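Local coordinates for ochratoxinase (Aspergillus niger, PDB 4C65), which hydrolyses ochratoxin A to ochratoxin alpha and L-phenylalanine, acting as a zinc-dependent carboxypeptidase of the amidohydrolase superfamily, at residues M206-V211 with S243-G248; N219-S224 with G248-M253; E264-A269 with I282-T287. All blocks are in the same frame, centred on the assembly; numbering follows the deposited sequence.

Contact 1: residues M206-V211 with S243-G248; sequences MASGGV and SAHVHG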
loop_
_atom_site.group_PDB
_atom_site.type_symbol
_atom_site.label_atom_id
_atom_site.label_comp_id
_atom_site.label_asym_id
_atom_site.label_seq_id
_atom_site.Cartn_x
_atom_site.Cartn_y
_atom_site.Cartn_z
ATOM N N MET A 206 -19.346 -9.849 19.667
ATOM C CA MET A 206 -19.488 -8.939 20.779
ATOM C C MET A 206 -20.774 -8.181 20.480
ATOM O O MET A 206 -20.857 -7.430 19.521
ATOM C CB MET A 206 -18.294 -8.006 20.858
ATOM C CG MET A 206 -16.946 -8.712 20.973
ATOM S SD MET A 206 -16.814 -9.834 22.382
ATOM C CE MET A 206 -15.017 -9.973 22.522
ATOM N N ALA A 207 -21.782 -8.419 21.302
ATOM C CA ALA A 207 -23.086 -7.849 21.100
ATOM C C ALA A 207 -23.412 -6.839 22.177
ATOM O O ALA A 207 -24.530 -6.325 22.236
ATOM C CB ALA A 207 -24.121 -8.945 21.059
ATOM N N SER A 208 -22.440 -6.547 23.036
ATOM C CA SER A 208 -22.551 -5.429 23.961
ATOM C C SER A 208 -21.184 -5.043 24.479
ATOM O O SER A 208 -20.189 -5.697 24.182
ATOM C CB SER A 208 -23.524 -5.756 25.114
ATOM O OG SER A 208 -22.912 -6.597 26.048
ATOM N N GLY A 209 -21.138 -3.985 25.268
ATOM C CA GLY A 209 -19.907 -3.538 25.864
ATOM C C GLY A 209 -19.320 -4.525 26.846
ATOM O O GLY A 209 -19.949 -5.511 27.216
ATOM N N GLY A 210 -18.098 -4.228 27.273
ATOM C CA GLY A 210 -17.357 -5.059 28.189
ATOM C C GLY A 210 -17.768 -4.808 29.616
ATOM O O GLY A 210 -18.295 -3.739 29.942
ATOM N N VAL A 211 -17.496 -5.808 30.463
ATOM C CA VAL A 211 -17.919 -5.822 31.876
ATOM C C VAL A 211 -17.338 -4.633 32.656
ATOM O O VAL A 211 -18.030 -4.037 33.489
ATOM C CB VAL A 211 -17.624 -7.193 32.567
ATOM C CG1 VAL A 211 -16.125 -7.449 32.785
ATOM C CG2 VAL A 211 -18.379 -7.314 33.882
ATOM N N SER A 243 -22.479 -17.482 19.126
ATOM C CA SER A 243 -22.483 -17.180 20.526
ATOM C C SER A 243 -22.258 -15.696 20.655
ATOM O O SER A 243 -21.349 -15.138 20.029
ATOM C CB SER A 243 -21.345 -17.935 21.229
ATOM O OG SER A 243 -21.233 -17.536 22.588
ATOM N N ALA A 244 -23.049 -15.064 21.512
ATOM C CA ALA A 244 -23.011 -13.632 21.696
ATOM C C ALA A 244 -22.631 -13.244 23.124
ATOM O O ALA A 244 -23.304 -13.639 24.073
ATOM C CB ALA A 244 -24.374 -13.061 21.376
ATOM N N HIS A 245 -21.549 -12.468 23.247
ATOM C CA HIS A 245 -21.209 -11.743 24.457
ATOM C C HIS A 245 -22.265 -10.673 24.690
ATOM O O HIS A 245 -22.371 -9.724 23.919
ATOM C CB HIS A 245 -19.816 -11.143 24.294
ATOM C CG HIS A 245 -19.455 -10.111 25.309
ATOM N ND1 HIS A 245 -18.535 -10.358 26.301
ATOM C CD2 HIS A 245 -19.804 -8.807 25.437
ATOM C CE1 HIS A 245 -18.372 -9.268 27.032
ATOM N NE2 HIS A 245 -19.123 -8.307 26.522
ATOM N N VAL A 246 -23.058 -10.833 25.749
ATOM C CA VAL A 246 -24.103 -9.852 26.120
ATOM C C VAL A 246 -24.188 -9.581 27.622
ATOM O O VAL A 246 -24.169 -10.503 28.445
ATOM C CB VAL A 246 -25.504 -10.287 25.626
ATOM C CG1 VAL A 246 -25.614 -10.134 24.122
ATOM C CG2 VAL A 246 -25.813 -11.721 26.024
ATOM N N HIS A 247 -24.298 -8.316 27.984
ATOM C CA HIS A 247 -24.535 -7.946 29.370
ATOM C C HIS A 247 -25.886 -7.253 29.459
ATOM O O HIS A 247 -26.857 -7.835 29.967
ATOM C CB HIS A 247 -23.407 -7.044 29.900
ATOM C CG HIS A 247 -22.128 -7.776 30.172
ATOM N ND1 HIS A 247 -22.001 -8.701 31.189
ATOM C CD2 HIS A 247 -20.926 -7.735 29.558
ATOM C CE1 HIS A 247 -20.782 -9.203 31.180
ATOM N NE2 HIS A 247 -20.107 -8.630 30.203
ATOM N N GLY A 248 -25.961 -6.027 28.958
ATOM C CA GLY A 248 -27.192 -5.260 29.035
ATOM C C GLY A 248 -28.321 -5.912 28.266
ATOM O O GLY A 248 -28.087 -6.617 27.289
#

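Contact 2: residues N219-S224 with G248-M253; sequences NFAQFS and GKAGIM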
loop_
_atom_site.group_PDB
_atom_site.type_symbol
_atom_site.label_atom_id
_atom_site.label_comp_id
_atom_site.label_asym_id
_atom_site.label_seq_id
_atom_site.Cartn_x
_atom_site.Cartn_y
_atom_site.Cartn_z
ATOM N N ASN A 219 -24.065 -1.910 29.078
ATOM C CA ASN A 219 -25.500 -1.689 28.920
ATOM C C ASN A 219 -25.941 -1.451 27.482
ATOM O O ASN A 219 -27.114 -1.614 27.183
ATOM C CB ASN A 219 -25.947 -0.504 29.758
ATOM C CG ASN A 219 -25.787 -0.749 31.235
ATOM O OD1 ASN A 219 -25.963 -1.850 31.721
ATOM N ND2 ASN A 219 -25.468 0.294 31.959
ATOM N N PHE A 220 -25.017 -1.066 26.607
ATOM C CA PHE A 220 -25.363 -0.732 25.234
ATOM C C PHE A 220 -25.065 -1.885 24.293
ATOM O O PHE A 220 -24.079 -2.603 24.446
ATOM C CB PHE A 220 -24.610 0.513 24.736
ATOM C CG PHE A 220 -24.786 1.732 25.585
ATOM C CD1 PHE A 220 -25.920 1.917 26.376
ATOM C CD2 PHE A 220 -23.802 2.734 25.576
ATOM C CE1 PHE A 220 -26.039 3.034 27.153
ATOM C CE2 PHE A 220 -23.928 3.860 26.354
ATOM C CZ PHE A 220 -25.054 4.012 27.141
ATOM N N ALA A 221 -25.945 -2.062 23.322
ATOM C CA ALA A 221 -25.818 -3.118 22.332
ATOM C C ALA A 221 -24.692 -2.775 21.386
ATOM O O ALA A 221 -24.319 -1.615 21.266
ATOM C CB ALA A 221 -27.125 -3.268 21.553
ATOM N N GLN A 222 -24.134 -3.793 20.740
ATOM C CA GLN A 222 -23.050 -3.610 19.755
ATOM C C GLN A 222 -23.343 -4.393 18.493
ATOM O O GLN A 222 -23.950 -5.467 18.559
ATOM C CB GLN A 222 -21.712 -4.040 20.335
ATOM C CG GLN A 222 -21.129 -3.041 21.307
ATOM C CD GLN A 222 -19.737 -3.397 21.748
ATOM O OE1 GLN A 222 -19.128 -4.369 21.289
ATOM N NE2 GLN A 222 -19.243 -2.639 22.699
ATOM N N PHE A 223 -22.880 -3.845 17.361
ATOM C CA PHE A 223 -23.332 -4.218 16.009
ATOM C C PHE A 223 -24.779 -3.763 15.819
ATOM O O PHE A 223 -25.532 -3.654 16.767
ATOM C CB PHE A 223 -23.218 -5.728 15.746
ATOM C CG PHE A 223 -21.822 -6.195 15.397
ATOM C CD1 PHE A 223 -21.184 -5.715 14.268
ATOM C CD2 PHE A 223 -21.181 -7.170 16.160
ATOM C CE1 PHE A 223 -19.924 -6.172 13.927
ATOM C CE2 PHE A 223 -19.920 -7.615 15.829
ATOM C CZ PHE A 223 -19.297 -7.109 14.721
ATOM N N SER A 224 -25.148 -3.488 14.576
ATOM C CA SER A 224 -26.517 -3.224 14.215
ATOM C C SER A 224 -27.257 -4.550 14.144
ATOM O O SER A 224 -26.646 -5.569 13.891
ATOM C CB SER A 224 -26.581 -2.548 12.843
ATOM O OG SER A 224 -26.140 -3.413 11.823
ATOM N N GLY A 248 -25.961 -6.027 28.958
ATOM C CA GLY A 248 -27.192 -5.260 29.035
ATOM C C GLY A 248 -28.321 -5.912 28.266
ATOM O O GLY A 248 -28.087 -6.617 27.289
ATOM N N LYS A 249 -29.557 -5.644 28.691
ATOM C CA LYS A 249 -30.729 -6.198 28.025
ATOM C C LYS A 249 -30.838 -5.799 26.530
ATOM O O LYS A 249 -31.222 -6.628 25.694
ATOM C CB LYS A 249 -32.002 -5.806 28.764
ATOM C CG LYS A 249 -33.169 -6.668 28.350
ATOM C CD LYS A 249 -34.381 -6.512 29.238
ATOM C CE LYS A 249 -35.575 -7.155 28.544
ATOM N NZ LYS A 249 -36.765 -7.146 29.419
ATOM N N ALA A 250 -30.485 -4.560 26.189
ATOM C CA ALA A 250 -30.461 -4.124 24.767
ATOM C C ALA A 250 -29.676 -5.124 23.901
ATOM O O ALA A 250 -30.151 -5.554 22.844
ATOM C CB ALA A 250 -29.868 -2.732 24.631
ATOM N N GLY A 251 -28.475 -5.471 24.352
ATOM C CA GLY A 251 -27.629 -6.415 23.639
ATOM C C GLY A 251 -28.178 -7.833 23.645
ATOM O O GLY A 251 -28.164 -8.508 22.606
ATOM N N ILE A 252 -28.681 -8.272 24.800
ATOM C CA ILE A 252 -29.323 -9.583 24.921
ATOM C C ILE A 252 -30.445 -9.732 23.907
ATOM O O ILE A 252 -30.493 -10.698 23.171
ATOM C CB ILE A 252 -29.900 -9.830 26.325
ATOM C CG1 ILE A 252 -28.786 -9.849 27.373
ATOM C CG2 ILE A 252 -30.648 -11.145 26.366
ATOM C CD1 ILE A 252 -29.281 -9.898 28.817
ATOM N N MET A 253 -31.342 -8.758 23.866
ATOM C CA MET A 253 -32.502 -8.826 22.975
ATOM C C MET A 253 -32.101 -8.747 21.503
ATOM O O MET A 253 -32.675 -9.436 20.672
ATOM C CB MET A 253 -33.511 -7.728 23.310
ATOM C CG MET A 253 -34.108 -7.853 24.709
ATOM S SD MET A 253 -35.082 -9.356 24.912
ATOM C CE MET A 253 -36.578 -8.801 24.104
HETATM O O HOH W 1 -29.388 -2.538 28.027
#

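Contact 3: residues E264-A269 with I282-T287; sequences EHVSYA and ILYVAT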
loop_
_atom_site.group_PDB
_atom_site.type_symbol
_atom_site.label_atom_id
_atom_site.label_comp_id
_atom_site.label_asym_id
_atom_site.label_seq_id
_atom_site.Cartn_x
_atom_site.Cartn_y
_atom_site.Cartn_z
ATOM N N GLU A 264 -23.510 -15.404 26.315
ATOM C CA GLU A 264 -22.538 -15.425 27.389
ATOM C C GLU A 264 -22.751 -14.276 28.377
ATOM O O GLU A 264 -23.114 -13.176 27.966
ATOM C CB GLU A 264 -21.134 -15.390 26.807
ATOM C CG GLU A 264 -21.015 -16.048 25.458
ATOM C CD GLU A 264 -21.171 -17.551 25.667
ATOM O OE1 GLU A 264 -20.428 -18.092 26.529
ATOM O OE2 GLU A 264 -22.015 -18.194 24.990
ATOM N N HIS A 265 -22.492 -14.557 29.649
ATOM C CA HIS A 265 -22.650 -13.615 30.740
ATOM C C HIS A 265 -24.115 -13.352 31.041
ATOM O O HIS A 265 -24.600 -13.667 32.136
ATOM C CB HIS A 265 -21.893 -12.298 30.481
ATOM C CG HIS A 265 -20.562 -12.493 29.828
ATOM N ND1 HIS A 265 -19.555 -13.228 30.408
ATOM C CD2 HIS A 265 -20.089 -12.088 28.630
ATOM C CE1 HIS A 265 -18.517 -13.267 29.598
ATOM N NE2 HIS A 265 -18.811 -12.571 28.515
ATOM N N VAL A 266 -24.801 -12.745 30.080
ATOM C CA VAL A 266 -26.234 -12.525 30.132
ATOM C C VAL A 266 -26.645 -11.819 31.408
ATOM O O VAL A 266 -27.716 -12.072 31.952
ATOM C CB VAL A 266 -27.032 -13.832 29.974
ATOM C CG1 VAL A 266 -28.233 -13.584 29.082
ATOM C CG2 VAL A 266 -26.201 -14.943 29.350
ATOM N N SER A 267 -25.831 -10.858 31.821
ATOM C CA SER A 267 -25.950 -10.227 33.136
ATOM C C SER A 267 -27.293 -9.566 33.469
ATOM O O SER A 267 -27.631 -9.443 34.645
ATOM C CB SER A 267 -24.824 -9.199 33.315
ATOM O OG SER A 267 -23.573 -9.820 33.107
ATOM N N TYR A 268 -28.039 -9.103 32.469
ATOM C CA TYR A 268 -29.319 -8.429 32.741
ATOM C C TYR A 268 -30.506 -9.221 32.201
ATOM O O TYR A 268 -31.535 -8.656 31.841
ATOM C CB TYR A 268 -29.289 -6.971 32.204
ATOM C CG TYR A 268 -28.413 -6.083 33.034
ATOM C CD1 TYR A 268 -28.919 -5.415 34.152
ATOM C CD2 TYR A 268 -27.074 -5.951 32.745
ATOM C CE1 TYR A 268 -28.102 -4.622 34.940
ATOM C CE2 TYR A 268 -26.249 -5.178 33.537
ATOM C CZ TYR A 268 -26.770 -4.517 34.629
ATOM O OH TYR A 268 -25.932 -3.751 35.387
ATOM N N ALA A 269 -30.343 -10.535 32.126
ATOM C CA ALA A 269 -31.452 -11.410 31.783
ATOM C C ALA A 269 -32.514 -11.299 32.851
ATOM O O ALA A 269 -32.218 -11.381 34.033
ATOM C CB ALA A 269 -30.989 -12.839 31.666
ATOM N N ILE A 282 -32.183 -21.298 23.323
ATOM C CA ILE A 282 -30.951 -20.560 23.386
ATOM C C ILE A 282 -30.208 -20.930 24.657
ATOM O O ILE A 282 -30.782 -20.935 25.735
ATOM C CB ILE A 282 -31.207 -19.055 23.347
ATOM C CG1 ILE A 282 -32.053 -18.705 22.110
ATOM C CG2 ILE A 282 -29.880 -18.283 23.339
ATOM C CD1 ILE A 282 -32.489 -17.252 22.020
ATOM N N LEU A 283 -28.912 -21.217 24.513
ATOM C CA LEU A 283 -28.104 -21.677 25.621
ATOM C C LEU A 283 -27.637 -20.502 26.475
ATOM O O LEU A 283 -27.267 -19.452 25.940
ATOM C CB LEU A 283 -26.902 -22.453 25.114
ATOM C CG LEU A 283 -26.062 -23.183 26.162
ATOM C CD1 LEU A 283 -26.869 -24.297 26.816
ATOM C CD2 LEU A 283 -24.845 -23.761 25.497
ATOM N N TYR A 284 -27.649 -20.704 27.806
ATOM C CA TYR A 284 -27.216 -19.720 28.784
ATOM C C TYR A 284 -25.874 -20.155 29.366
ATOM O O TYR A 284 -25.782 -21.207 30.000
ATOM C CB TYR A 284 -28.243 -19.615 29.905
ATOM C CG TYR A 284 -28.166 -18.389 30.823
ATOM C CD1 TYR A 284 -27.125 -18.214 31.719
ATOM C CD2 TYR A 284 -29.194 -17.447 30.837
ATOM C CE1 TYR A 284 -27.088 -17.122 32.583
ATOM C CE2 TYR A 284 -29.169 -16.349 31.685
ATOM C CZ TYR A 284 -28.118 -16.184 32.561
ATOM O OH TYR A 284 -28.093 -15.091 33.404
ATOM N N VAL A 285 -24.852 -19.327 29.173
ATOM C CA VAL A 285 -23.540 -19.562 29.734
ATOM C C VAL A 285 -23.161 -18.372 30.592
ATOM O O VAL A 285 -22.760 -17.321 30.083
ATOM C CB VAL A 285 -22.510 -19.765 28.621
ATOM C CG1 VAL A 285 -21.138 -20.069 29.210
ATOM C CG2 VAL A 285 -22.973 -20.882 27.699
ATOM N N ALA A 286 -23.236 -18.555 31.905
ATOM C CA ALA A 286 -23.136 -17.432 32.843
ATOM C C ALA A 286 -21.720 -16.844 33.002
ATOM O O ALA A 286 -21.576 -15.643 33.153
ATOM C CB ALA A 286 -23.698 -17.851 34.200
ATOM N N THR A 287 -20.702 -17.700 32.941
ATOM C CA THR A 287 -19.310 -17.345 33.291
ATOM C C THR A 287 -19.220 -16.589 34.608
ATOM O O THR A 287 -18.671 -15.502 34.680
ATOM C CB THR A 287 -18.570 -16.582 32.164
ATOM O OG1 THR A 287 -19.111 -15.274 32.011
ATOM C CG2 THR A 287 -18.694 -17.306 30.834
#

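Contact 1: residues M206-V211 with S243-G248
A207 N donates to H245 O over 3.0 Å, the hydrogen bond that accompanies a parallel beta bridge between M206 and H245. Past this point segment 206-211 leaves the strand, and a side chain carries the pairing on: H247 N donates to S208 OG at 2.9 Å. With OG between its own backbone N and carbonyl carbon (chi1 77°), the S208 hydroxyl is tucked against V246 CA as well. The third bond starts from a ring. H245 NE2 donates to G209 O at 3.0 Å along a fairly straight path (159°). The oxygen lies in the plane of the imidazole, whereas the nitrogen stands well above the carbonyl plane, 51° out of it. The bond helps fix the rotation of this zinc ligand's ring through NE2; ND1 lies toward NE2 of H265, a second ligand of the same zinc ion, consistent with ND1 facing that metal.

Among the softer contacts, M206 SD sits 4.4 Å from the centroid of the H245 ring in an oblique sulfur-aromatic approach. G209 O also meets the edge of the H247 ring at CD2, and V211 CB lies 3.7 Å from H247 NE2. The apolar part consists of A207 CB, which packs on V246 CG1 at 3.6 Å and more loosely on A244 CB.

S267, in the loop after strand 262-263, hydrogen-bonds H247 ND1, while H245 reaches K204 and stacks with H149. Strand 242-246 runs between strands 203-206 and 262-263 in the parallel sheet, and its A244 and V246 turn to helix 249-258, touching A255 and I252.

Contact 2: residues N219-S224 with G248-M253
The methyl group of A221 rests on the first turn of helix 249-258, with CB 3.8 Å from G251 N and 4.2 Å from A250 CB. G251 offers bare backbone at this point, and its CA lies as near to the A221 methyl as its N does. Two residues earlier in the loop and three earlier at the helix start, N219 CA and G248 CA are 4.0 Å apart; G248, a glycine, has no beta carbon to collide with N219 O, and the N219 side chain starts away from the helix. No direct hydrogen bond joins the segments.

A water molecule supplies the polar link. It donates to N219 O at 2.6 Å and accepts from A250 N at 2.9 Å. The amide it serves belongs to the first turn of the helix, where no preceding turn can provide a carbonyl, so the bridge satisfies one helix-end N-H and a loop carbonyl together.

Beyond this shell, the helix is set by its own bonds, beginning with I252 N to G248 O at 3.0 Å, G248 being the N-cap residue. K249, with its chain extended, forms salt bridges with D270 and E272. The loop is held by Q222, whose amide group bonds to H149 N and D216, and by F223 N, which bonds to Q145. R237 of a neighbouring subunit packs on F220 and A221, placing the loop at a subunit boundary of the octamer.

Such packing of the loop after strand 203-206 against the N-terminal turn of helix 249-258, which follows the neighbouring strand 242-246, is characteristic of the C-terminal end of a TIM barrel, where the beta-alpha loops gather.

Contact 3: residues E264-A269 with I282-T287
H265 N donates to V285 O at 2.8 Å beside a parallel bridge between E264 and V285, and the chain then turns sharply, H265 itself having a positive phi of 72°. A CA-H...O contact also runs from H265 CA to A286 O, 3.3 Å apart.

Among the side chains, H265 ND1 donates to T287 OG1 at 2.6 Å, the oxygen lying 19° out of the ring plane. T287 OG1 in turn donates to A286 O at 2.7 Å, so the hydroxyl passes the bond on and has its rotation fixed. E264, beside V285, hydrogen-bonds the zinc ligand H69 through OE1, while OE2 meets S243 and R113. After the bend, V266 CG2 stands over the centre of the Y284 ring, 3.8 Å from its centroid, in a CH-pi contact nearly on the ring normal (6°). A269 CB meets the same ring at its edge, 4.0 Å from CE2. M277, A320 and A324, from helices 271-280 and 304-327, also touch Y284.

With ND1 engaged, NE2 of H265 probably faces the second zinc ion, which would make T287 a second-shell residue, in a setting characteristic of the binuclear amidohydrolase metal site at the C-terminal ends of the barrel strands.

Overall arrangement
All three contacts belong to the TIM-barrel domain and lie on the same side of the chain's centre. Contacts 1 and 3 have centres about 9 Å apart and reach one parallel sheet, in which strands 203-206, 242-246, 262-263 and 283-285 follow in chain order. Between them, V246 O and V266 N, 2.8 Å apart, probably form a hydrogen bond, and each of the two contacts contributes one histidine ligand of the second zinc ion. Contact 2, about 7 Å from contact 1 between centres, shares G248 with it, and their segments alternate along the chain; contact 3 follows both, its centre about 13 Å from that of contact 2. Contact 2 joins a loop at the subunit boundary to the start of helix 249-258, directly after zinc-ligand-bearing strand 242-246.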